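A rubisco-like protein (Burkholderia fungorum, PDB 3NWR) is probably a lyase related to the RuBisCO large chain, though it probably does not fix carbon dioxide. Local coordinates at the interface of chains A and B. Numbering follows the deposited sequence. Chains: chain A/B, A rubisco-like protein.

Contact 1: the interface of chains A and B. Residues chain A 201-202, 237-239; chain B 106, 108-109.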
loop_
_atom_site.group_PDB
_atom_site.type_symbol
_atom_site.label_atom_id
_atom_site.label_comp_id
_atom_site.label_asym_id
_atom_site.label_seq_id
_atom_site.Cartn_x
_atom_site.Cartn_y
_atom_site.Cartn_z
ATOM N N ALA A 201 -1.787 -1.396 18.715
ATOM C CA ALA A 201 -0.334 -1.454 18.611
ATOM C C ALA A 201 0.294 -0.769 19.817
ATOM O O ALA A 201 0.861 -1.433 20.684
ATOM C CB ALA A 201 0.137 -0.820 17.313
ATOM N N ASN A 202 0.180 0.557 19.870
ATOM C CA ASN A 202 0.720 1.328 20.991
ATOM C C ASN A 202 -0.324 2.317 21.529
ATOM O O ASN A 202 -0.076 3.519 21.602
ATOM C CB ASN A 202 1.994 2.053 20.554
ATOM C CG ASN A 202 2.789 2.614 21.724
ATOM O OD1 ASN A 202 2.697 2.131 22.858
ATOM N ND2 ASN A 202 3.584 3.636 21.444
ATOM N N THR A 237 3.586 -2.699 15.045
ATOM C CA THR A 237 3.407 -1.723 13.961
ATOM C C THR A 237 3.648 -0.298 14.451
ATOM O O THR A 237 2.981 0.154 15.390
ATOM C CB THR A 237 1.980 -1.792 13.385
ATOM O OG1 THR A 237 1.714 -3.118 12.903
ATOM C CG2 THR A 237 1.808 -0.783 12.241
ATOM N N ASP A 238 4.590 0.400 13.817
ATOM C CA ASP A 238 4.980 1.752 14.218
ATOM C C ASP A 238 5.984 2.271 13.204
ATOM O O ASP A 238 6.377 1.571 12.265
ATOM C CB ASP A 238 5.653 1.722 15.601
ATOM C CG ASP A 238 5.417 2.984 16.421
ATOM O OD1 ASP A 238 5.249 4.083 15.856
ATOM O OD2 ASP A 238 5.426 2.870 17.665
ATOM N N ASP A 239 6.407 3.509 13.405
ATOM C CA ASP A 239 7.578 4.035 12.741
ATOM C C ASP A 239 8.718 3.005 12.809
ATOM O O ASP A 239 8.825 2.268 13.795
ATOM C CB ASP A 239 7.938 5.324 13.465
ATOM C CG ASP A 239 9.336 5.742 13.229
ATOM O OD1 ASP A 239 9.565 6.406 12.197
ATOM O OD2 ASP A 239 10.190 5.418 14.084
ATOM N N ASN B 106 0.785 7.000 16.072
ATOM C CA ASN B 106 1.300 5.842 15.361
ATOM C C ASN B 106 0.710 5.845 13.950
ATOM O O ASN B 106 -0.452 5.464 13.749
ATOM C CB ASN B 106 0.865 4.585 16.130
ATOM C CG ASN B 106 1.522 3.314 15.613
ATOM O OD1 ASN B 106 1.410 2.976 14.432
ATOM N ND2 ASN B 106 2.206 2.595 16.502
ATOM N N PRO B 108 1.338 4.169 10.905
ATOM C CA PRO B 108 0.796 2.977 10.228
ATOM C C PRO B 108 -0.409 2.341 10.942
ATOM O O PRO B 108 -1.275 1.771 10.281
ATOM C CB PRO B 108 2.005 2.034 10.151
ATOM C CG PRO B 108 2.910 2.473 11.292
ATOM C CD PRO B 108 2.734 3.980 11.350
ATOM N N THR B 109 -0.494 2.441 12.263
ATOM C CA THR B 109 -1.689 1.937 12.935
ATOM C C THR B 109 -2.895 2.857 12.744
ATOM O O THR B 109 -4.030 2.389 12.707
ATOM C CB THR B 109 -1.412 1.589 14.404
ATOM O OG1 THR B 109 -0.381 0.602 14.430
ATOM C CG2 THR B 109 -2.665 1.023 15.081
#

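Contact 2: the interface of chains A and B. Residues chain A 173-175, 178; chain B 56.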
loop_
_atom_site.group_PDB
_atom_site.type_symbol
_atom_site.label_atom_id
_atom_site.label_comp_id
_atom_site.label_asym_id
_atom_site.label_seq_id
_atom_site.Cartn_x
_atom_site.Cartn_y
_atom_site.Cartn_z
ATOM N N GLY A 173 -8.490 -1.190 23.964
ATOM C CA GLY A 173 -9.202 -0.552 25.062
ATOM C C GLY A 173 -8.912 -1.129 26.434
ATOM O O GLY A 173 -9.073 -0.439 27.443
ATOM N N LEU A 174 -8.516 -2.398 26.488
ATOM C CA LEU A 174 -8.064 -2.983 27.747
ATOM C C LEU A 174 -6.784 -2.323 28.224
ATOM O O LEU A 174 -5.954 -1.884 27.427
ATOM C CB LEU A 174 -7.811 -4.484 27.605
ATOM C CG LEU A 174 -8.982 -5.401 27.245
ATOM C CD1 LEU A 174 -8.489 -6.833 27.127
ATOM C CD2 LEU A 174 -10.101 -5.302 28.275
ATOM N N SER A 175 -6.610 -2.264 29.539
ATOM C CA SER A 175 -5.339 -1.824 30.096
ATOM C C SER A 175 -4.296 -2.927 29.925
ATOM O O SER A 175 -4.628 -4.059 29.558
ATOM C CB SER A 175 -5.503 -1.519 31.583
ATOM O OG SER A 175 -5.710 -2.719 32.304
ATOM N N GLU A 178 -5.245 -5.657 32.331
ATOM C CA GLU A 178 -6.419 -6.391 31.873
ATOM C C GLU A 178 -6.055 -7.328 30.722
ATOM O O GLU A 178 -6.552 -8.451 30.638
ATOM C CB GLU A 178 -7.535 -5.430 31.463
ATOM C CG GLU A 178 -8.206 -4.719 32.638
ATOM C CD GLU A 178 -9.143 -3.610 32.197
ATOM O OE1 GLU A 178 -8.919 -3.027 31.117
ATOM O OE2 GLU A 178 -10.102 -3.309 32.939
ATOM N N ARG B 56 -14.077 5.020 26.486
ATOM C CA ARG B 56 -12.763 5.556 26.152
ATOM C C ARG B 56 -12.243 5.006 24.826
ATOM O O ARG B 56 -11.236 5.486 24.304
ATOM C CB ARG B 56 -11.766 5.208 27.258
ATOM C CG ARG B 56 -11.463 3.713 27.355
ATOM C CD ARG B 56 -10.601 3.376 28.561
ATOM N NE ARG B 56 -10.417 1.935 28.709
ATOM C CZ ARG B 56 -10.106 1.333 29.854
ATOM N NH1 ARG B 56 -9.943 2.050 30.958
ATOM N NH2 ARG B 56 -9.965 0.010 29.900
#

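Contact 1: the interface of chains A and B
B:Asn106 reaches across the dimer interface with its side-chain amide and donates from ND2 to the backbone carbonyl O of A:Thr237, at 2.8 Å. The site belongs to a RuBisCO-type dimer, in which the N-terminal domain of one subunit packs on the catalytic barrel domain of the other. Here chain A gives two loops of its catalytic domain. Chain B gives B:Asn106 and the first turn of helix 107-114, which it caps. The bond is nearly straight. It lies on a lone pair of the A:Thr237 carbonyl and close to the amide plane of B:Asn106.

The amide nitrogen ND2 of B:Asn106 lies over the face of the A:Asp238 carboxylate, 3.2 Å from CG, with the two planes 26° apart. The N-H groups run roughly parallel to the carboxylate. This is packing, with at most a mild electrostatic pull.

B:Pro108 supplies the apolar part. Its CB lies 3.5 Å from the methyl CG2 of A:Thr237, and its CG packs on the backbone of A:Asp238. With OG1 of A:Thr237 beside the backbone N (chi1 -58°), the methyl CG2 swings opposite that N, to the proline ring and OG1 of B:Thr109. The latter hydroxyl oxygen also meets the CB methyl of A:Ala201.

Second-shell bonds fix the rotation of the amide. OD1 of B:Asn106 accepts from the backbone N of B:Thr109 at 2.9 Å and from its hydroxyl OG1 at 3.0 Å, as a helix N-cap. Both donors come from one face of the amide, the hydroxyl well above the carbonyl plane. CG of B:Asn106 stands opposite the backbone N (chi1 -171°), and the turn about CB-CG sends OD1 back to its own helix and ND2 toward chain A. On the other side, OD1 of A:Asp238 accepts from the backbone N of A:Asp239 at 2.8 Å, which helps to hold the carboxylate.

Contact 2: the interface of chains A and B
B:Arg56 brings the end of its guanidinium to the loop of chain A that precedes helix 176-189, in the catalytic domain of this RuBisCO-type subunit. The main hydrogen bond runs from its NH2 to the backbone carbonyl O of A:Gly173, at 2.7 Å. It is short but bent, 127° at the hydrogen. The donor is tilted from the carbonyl plane, and the oxygen is itself off the guanidinium plane. NE of B:Arg56 points to the same oxygen, but that second bond is weak. CG sits between the backbone N and the carbonyl carbon (chi1 67°), and from there the chain runs out straight to the loop of chain A.

A salt bridge adds to this. NH2 of B:Arg56 lies 3.4 Å from the carboxylate oxygen OE1 of A:Glu178. OE1 meets the guanidinium at its edge, in plane. The two flat groups are 58° apart. This is a rather long contact through NH2, not a parallel two-pronged pair.

Bonds within chain A set the acceptors. OE1 of A:Glu178 also accepts from the backbone N of A:Ser175 at 2.9 Å, almost straight. In return, the hydroxyl OG of A:Ser175 accepts from the backbone N of A:Glu178, at 3.0 Å. This reciprocal pair is a capping box at the start of helix 176-189. It holds the carboxylate where B:Arg56 can meet it. The site thus ties a loop of one subunit to a capped helix start of the other and probably steadies the dimer.

Contact 1 and contact 2 lie on the same two-fold interface, with their C-alpha centres about 17 Å apart. They share no residue. Both join the N-terminal region of chain B to catalytic-domain loops of chain A. One chain A segment of contact 1 follows shortly after the carboxylated A:Lys195, so this contact may also help to shape the active-site region. Each has a capped helix start, in chain B for contact 1 and in chain A for contact 2. Symmetry repeats both with the chains exchanged, which fits the paired subunits expected of the RuBisCO family.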